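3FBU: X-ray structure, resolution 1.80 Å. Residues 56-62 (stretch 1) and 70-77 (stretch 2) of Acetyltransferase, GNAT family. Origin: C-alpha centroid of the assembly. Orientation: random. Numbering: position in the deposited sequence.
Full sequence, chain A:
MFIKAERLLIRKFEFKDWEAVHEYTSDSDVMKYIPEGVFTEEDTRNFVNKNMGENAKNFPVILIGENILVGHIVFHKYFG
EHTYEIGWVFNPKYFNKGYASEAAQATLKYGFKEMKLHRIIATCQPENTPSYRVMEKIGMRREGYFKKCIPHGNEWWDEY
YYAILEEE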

ATOM      1  N   ALA A  56       9.159  28.532 -10.715  1.00 26.13           N
ATOM      2  CA  ALA A  56       8.917  27.091 -10.694  1.00 25.19           C
ATOM      3  C   ALA A  56       9.230  26.484  -9.309  1.00 24.61           C
ATOM      4  O   ALA A  56      10.350  26.631  -8.814  1.00 24.86           O
ATOM      5  N   LYS A  57       8.248  25.793  -8.724  1.00 23.87           N
ATOM      6  CA  LYS A  57       8.441  24.999  -7.498  1.00 23.12           C
ATOM      7  C   LYS A  57       8.030  23.522  -7.628  1.00 21.92           C
ATOM      8  O   LYS A  57       8.078  22.764  -6.651  1.00 20.47           O
ATOM      9  N   ASN A  58       7.574  23.148  -8.818  1.00 20.47           N
ATOM     10  CA  ASN A  58       7.086  21.823  -9.118  1.00 19.84           C
ATOM     11  C   ASN A  58       7.622  21.474 -10.507  1.00 19.54           C
ATOM     12  O   ASN A  58       7.668  22.351 -11.395  1.00 19.19           O
ATOM     13  N   PHE A  59       8.040  20.216 -10.683  1.00 19.22           N
ATOM     14  CA  PHE A  59       8.776  19.806 -11.876  1.00 19.29           C
ATOM     15  C   PHE A  59       8.333  18.432 -12.341  1.00 18.79           C
ATOM     16  O   PHE A  59       8.419  17.477 -11.590  1.00 17.94           O
ATOM     17  N   PRO A  60       7.846  18.326 -13.597  1.00 18.71           N
ATOM     18  CA  PRO A  60       7.374  17.043 -14.086  1.00 18.57           C
ATOM     19  C   PRO A  60       8.488  16.024 -14.217  1.00 17.83           C
ATOM     20  O   PRO A  60       9.628  16.395 -14.502  1.00 17.38           O
ATOM     21  N   VAL A  61       8.109  14.763 -14.042  1.00 18.38           N
ATOM     22  CA  VAL A  61       8.974  13.619 -14.118  1.00 19.24           C
ATOM     23  C   VAL A  61       8.515  12.864 -15.383  1.00 20.35           C
ATOM     24  O   VAL A  61       7.354  12.459 -15.505  1.00 19.07           O
ATOM     25  N   ILE A  62       9.445  12.707 -16.316  1.00 21.20           N
ATOM     26  CA  ILE A  62       9.157  12.161 -17.636  1.00 22.46           C
ATOM     27  C   ILE A  62       9.925  10.851 -17.805  1.00 23.74           C
ATOM     28  O   ILE A  62      11.130  10.820 -17.607  1.00 22.78           O
ATOM     29  N   VAL A  70       4.723  10.974 -15.681  1.00 19.72           N
ATOM     30  CA  VAL A  70       4.208  10.060 -14.702  1.00 20.03           C
ATOM     31  C   VAL A  70       3.988  10.712 -13.338  1.00 19.08           C
ATOM     32  O   VAL A  70       3.416  10.106 -12.444  1.00 20.36           O
ATOM     33  N   GLY A  71       4.446  11.945 -13.178  1.00 18.03           N
ATOM     34  CA  GLY A  71       4.238  12.647 -11.914  1.00 18.20           C
ATOM     35  C   GLY A  71       5.034  13.926 -11.866  1.00 16.81           C
ATOM     36  O   GLY A  71       5.563  14.387 -12.876  1.00 16.73           O
ATOM     37  N   HIS A  72       5.062  14.542 -10.693  1.00 16.99           N
ATOM     38  CA  HIS A  72       5.922  15.687 -10.489  1.00 16.66           C
ATOM     39  C   HIS A  72       6.606  15.676  -9.113  1.00 17.02           C
ATOM     40  O   HIS A  72       6.134  15.063  -8.137  1.00 16.84           O
ATOM     41  N   ILE A  73       7.767  16.314  -9.098  1.00 17.02           N
ATOM     42  CA  ILE A  73       8.532  16.568  -7.885  1.00 17.05           C
ATOM     43  C   ILE A  73       8.278  18.001  -7.424  1.00 16.96           C
ATOM     44  O   ILE A  73       8.322  18.963  -8.228  1.00 17.82           O
ATOM     45  N   VAL A  74       8.017  18.120  -6.126  1.00 16.98           N
ATOM     46  CA  VAL A  74       7.915  19.392  -5.440  1.00 17.09           C
ATOM     47  C   VAL A  74       9.313  19.710  -4.899  1.00 17.61           C
ATOM     48  O   VAL A  74       9.909  18.888  -4.216  1.00 16.48           O
ATOM     49  N   PHE A  75       9.842  20.885  -5.235  1.00 17.80           N
ATOM     50  CA  PHE A  75      11.184  21.278  -4.742  1.00 18.17           C
ATOM     51  C   PHE A  75      11.316  22.806  -4.690  1.00 18.93           C
ATOM     52  O   PHE A  75      11.321  23.456  -5.719  1.00 18.13           O
ATOM     53  N   HIS A  76      11.403  23.363  -3.481  1.00 18.88           N
ATOM     54  CA  HIS A  76      11.419  24.815  -3.291  1.00 19.55           C
ATOM     55  C   HIS A  76      12.073  25.232  -1.981  1.00 19.25           C
ATOM     56  O   HIS A  76      12.185  24.451  -1.048  1.00 17.62           O
ATOM     57  N   LYS A  77      12.468  26.496  -1.922  1.00 19.69           N
ATOM     58  CA  LYS A  77      13.002  27.077  -0.692  1.00 20.74           C
ATOM     59  C   LYS A  77      12.069  26.893   0.501  1.00 19.90           C
ATOM     60  O   LYS A  77      10.850  27.025   0.379  1.00 19.72           O
TER

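How does the contact begin, before the strand of stretch 1 is under way? Ala-56 brings no side chain into it, but its O accepts a 2.8 Å hydrogen bond from water 1, which also donates to Phe-75 O at 2.6 Å and so ties the two backbones together. Lys-57 leaves sideways with chi1 m and chi2 and chi3 both t; its CG lies 3.7 Å from CB of His-76, while its end leads away. His-76, chi1 p, points toward stretch 1, yet its ring nitrogen ND1 donates within its own strand, 3.0 Å to Lys-77 O.

What does Asn-58 find on its face of the sheet? Its m rotamer brings OD1 within 3.3 Å of CG2 of Val-74 (chi1 t), its non-hydrogen-bonded partner, and 3.5 Å from CD2 of His-72. Water 2 bridges the polar ends: it lies 2.9 Å from His-72 NE2 and gives a weak 3.4 Å hydrogen bond to Asn-58 OD1. The Asn-58 ND2 and His-72 ND1 atoms are satisfied elsewhere in the structure.

Where does the Phe-59 ring go? It turns to the other face, shared with Ile-73 and Val-61. With chi1 m, its CE2 sits 4.1 Å from CB of Phe-75 and 3.5 Å from Phe-75 O, which approaches the ring edge. In the backbone, Phe-59 N donates a hydrogen bond to Ile-73 O at 2.8 Å, and Ile-73 N donates one back to Phe-59 O at 2.8 Å.

How do Pro-60 and Val-61 continue the packing? Pro-60 returns to the Asn-58 face, its CA 4.0 Å from CB of His-72 (chi1 p). Val-61, chi1 t, places CG2 3.7 Å from CG1 of Ile-73, itself m,m, and CG1 4.0 Å from CG2 of Val-70 (chi1 m), spanning Gly-71, which has no side chain.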

ATOM      1  CB  ALA A  56       9.739  26.402 -11.776  1.00 25.46           C
ATOM      2  CB  LYS A  57       7.675  25.636  -6.369  1.00 23.88           C
ATOM      3  CG  LYS A  57       8.142  27.064  -6.079  1.00 25.07           C
ATOM      4  CD  LYS A  57       7.344  27.682  -4.975  1.00 25.77           C
ATOM      5  CE  LYS A  57       7.873  29.063  -4.623  1.00 30.20           C
ATOM      6  NZ  LYS A  57       8.413  29.831  -5.809  1.00 33.87           N
ATOM      7  CB  ASN A  58       5.542  21.766  -9.058  1.00 19.63           C
ATOM      8  CG  ASN A  58       4.994  22.048  -7.669  1.00 20.16           C
ATOM      9  OD1 ASN A  58       4.749  21.124  -6.904  1.00 20.54           O
ATOM     10  ND2 ASN A  58       4.811  23.345  -7.325  1.00 19.07           N
ATOM     11  CB  PHE A  59      10.284  19.806 -11.587  1.00 19.78           C
ATOM     12  CG  PHE A  59      10.781  21.102 -10.989  1.00 20.14           C
ATOM     13  CD1 PHE A  59      11.228  22.131 -11.810  1.00 21.75           C
ATOM     14  CD2 PHE A  59      10.775  21.299  -9.620  1.00 20.48           C
ATOM     15  CE1 PHE A  59      11.678  23.315 -11.272  1.00 20.49           C
ATOM     16  CE2 PHE A  59      11.210  22.490  -9.070  1.00 20.25           C
ATOM     17  CZ  PHE A  59      11.668  23.498  -9.893  1.00 22.14           C
ATOM     18  CB  PRO A  60       6.781  17.387 -15.475  1.00 18.39           C
ATOM     19  CG  PRO A  60       7.460  18.640 -15.862  1.00 18.73           C
ATOM     20  CD  PRO A  60       7.668  19.387 -14.607  1.00 19.11           C
ATOM     21  CB  VAL A  61       8.849  12.733 -12.856  1.00 20.67           C
ATOM     22  CG1 VAL A  61       9.712  11.479 -12.993  1.00 19.05           C
ATOM     23  CG2 VAL A  61       9.247  13.515 -11.579  1.00 18.00           C
ATOM     24  CB  ILE A  62       9.603  13.130 -18.749  1.00 22.94           C
ATOM     25  CG1 ILE A  62       9.014  14.521 -18.554  1.00 23.07           C
ATOM     26  CG2 ILE A  62       9.209  12.595 -20.116  1.00 22.35           C
ATOM     27  CD1 ILE A  62       7.529  14.558 -18.681  1.00 22.25           C
ATOM     28  CB  VAL A  70       5.143   8.831 -14.574  1.00 20.26           C
ATOM     29  CG1 VAL A  70       5.181   8.090 -15.933  1.00 21.62           C
ATOM     30  CG2 VAL A  70       6.564   9.219 -14.118  1.00 19.50           C
ATOM     31  CB  HIS A  72       5.173  17.012 -10.766  1.00 17.17           C
ATOM     32  CG  HIS A  72       4.127  17.379  -9.750  1.00 15.55           C
ATOM     33  ND1 HIS A  72       2.790  17.072  -9.917  1.00 17.48           N
ATOM     34  CD2 HIS A  72       4.211  18.058  -8.572  1.00 16.58           C
ATOM     35  CE1 HIS A  72       2.101  17.522  -8.884  1.00 14.92           C
ATOM     36  NE2 HIS A  72       2.934  18.118  -8.047  1.00 16.41           N
ATOM     37  CB  ILE A  73      10.056  16.356  -8.141  1.00 17.44           C
ATOM     38  CG1 ILE A  73      10.390  14.854  -8.281  1.00 19.17           C
ATOM     39  CG2 ILE A  73      10.894  17.040  -7.048  1.00 17.49           C
ATOM     40  CD1 ILE A  73      10.286  14.014  -6.998  1.00 21.33           C
ATOM     41  CB  VAL A  74       6.889  19.324  -4.301  1.00 17.09           C
ATOM     42  CG1 VAL A  74       6.666  20.686  -3.689  1.00 19.20           C
ATOM     43  CG2 VAL A  74       5.537  18.743  -4.790  1.00 17.39           C
ATOM     44  CB  PHE A  75      12.268  20.633  -5.599  1.00 18.47           C
ATOM     45  CG  PHE A  75      13.642  20.664  -4.988  1.00 18.11           C
ATOM     46  CD1 PHE A  75      13.892  20.082  -3.758  1.00 17.34           C
ATOM     47  CD2 PHE A  75      14.682  21.272  -5.656  1.00 20.60           C
ATOM     48  CE1 PHE A  75      15.160  20.077  -3.213  1.00 20.23           C
ATOM     49  CE2 PHE A  75      15.966  21.266  -5.103  1.00 21.11           C
ATOM     50  CZ  PHE A  75      16.182  20.680  -3.875  1.00 19.53           C
ATOM     51  CB  HIS A  76       9.997  25.406  -3.353  1.00 19.66           C
ATOM     52  CG  HIS A  76       9.032  24.839  -2.358  1.00 21.10           C
ATOM     53  ND1 HIS A  76       8.982  25.235  -1.039  1.00 23.58           N
ATOM     54  CD2 HIS A  76       8.074  23.888  -2.500  1.00 22.65           C
ATOM     55  CE1 HIS A  76       8.020  24.574  -0.417  1.00 25.83           C
ATOM     56  NE2 HIS A  76       7.465  23.739  -1.279  1.00 25.16           N
ATOM     57  CB  LYS A  77      13.300  28.576  -0.902  1.00 21.06           C
ATOM     58  CG  LYS A  77      14.328  28.819  -1.977  1.00 23.27           C
ATOM     59  CD  LYS A  77      14.656  30.320  -2.138  1.00 25.59           C
ATOM     60  CE  LYS A  77      15.657  30.529  -3.275  1.00 28.68           C
ATOM     61  NZ  LYS A  77      16.866  29.597  -3.244  1.00 36.31           N
TER
HETATM   62  O   HOH W   1      11.939  25.798  -6.705  1.00 24.02           O
HETATM   63  O   HOH W   2       2.126  19.438  -5.644  1.00 25.63           O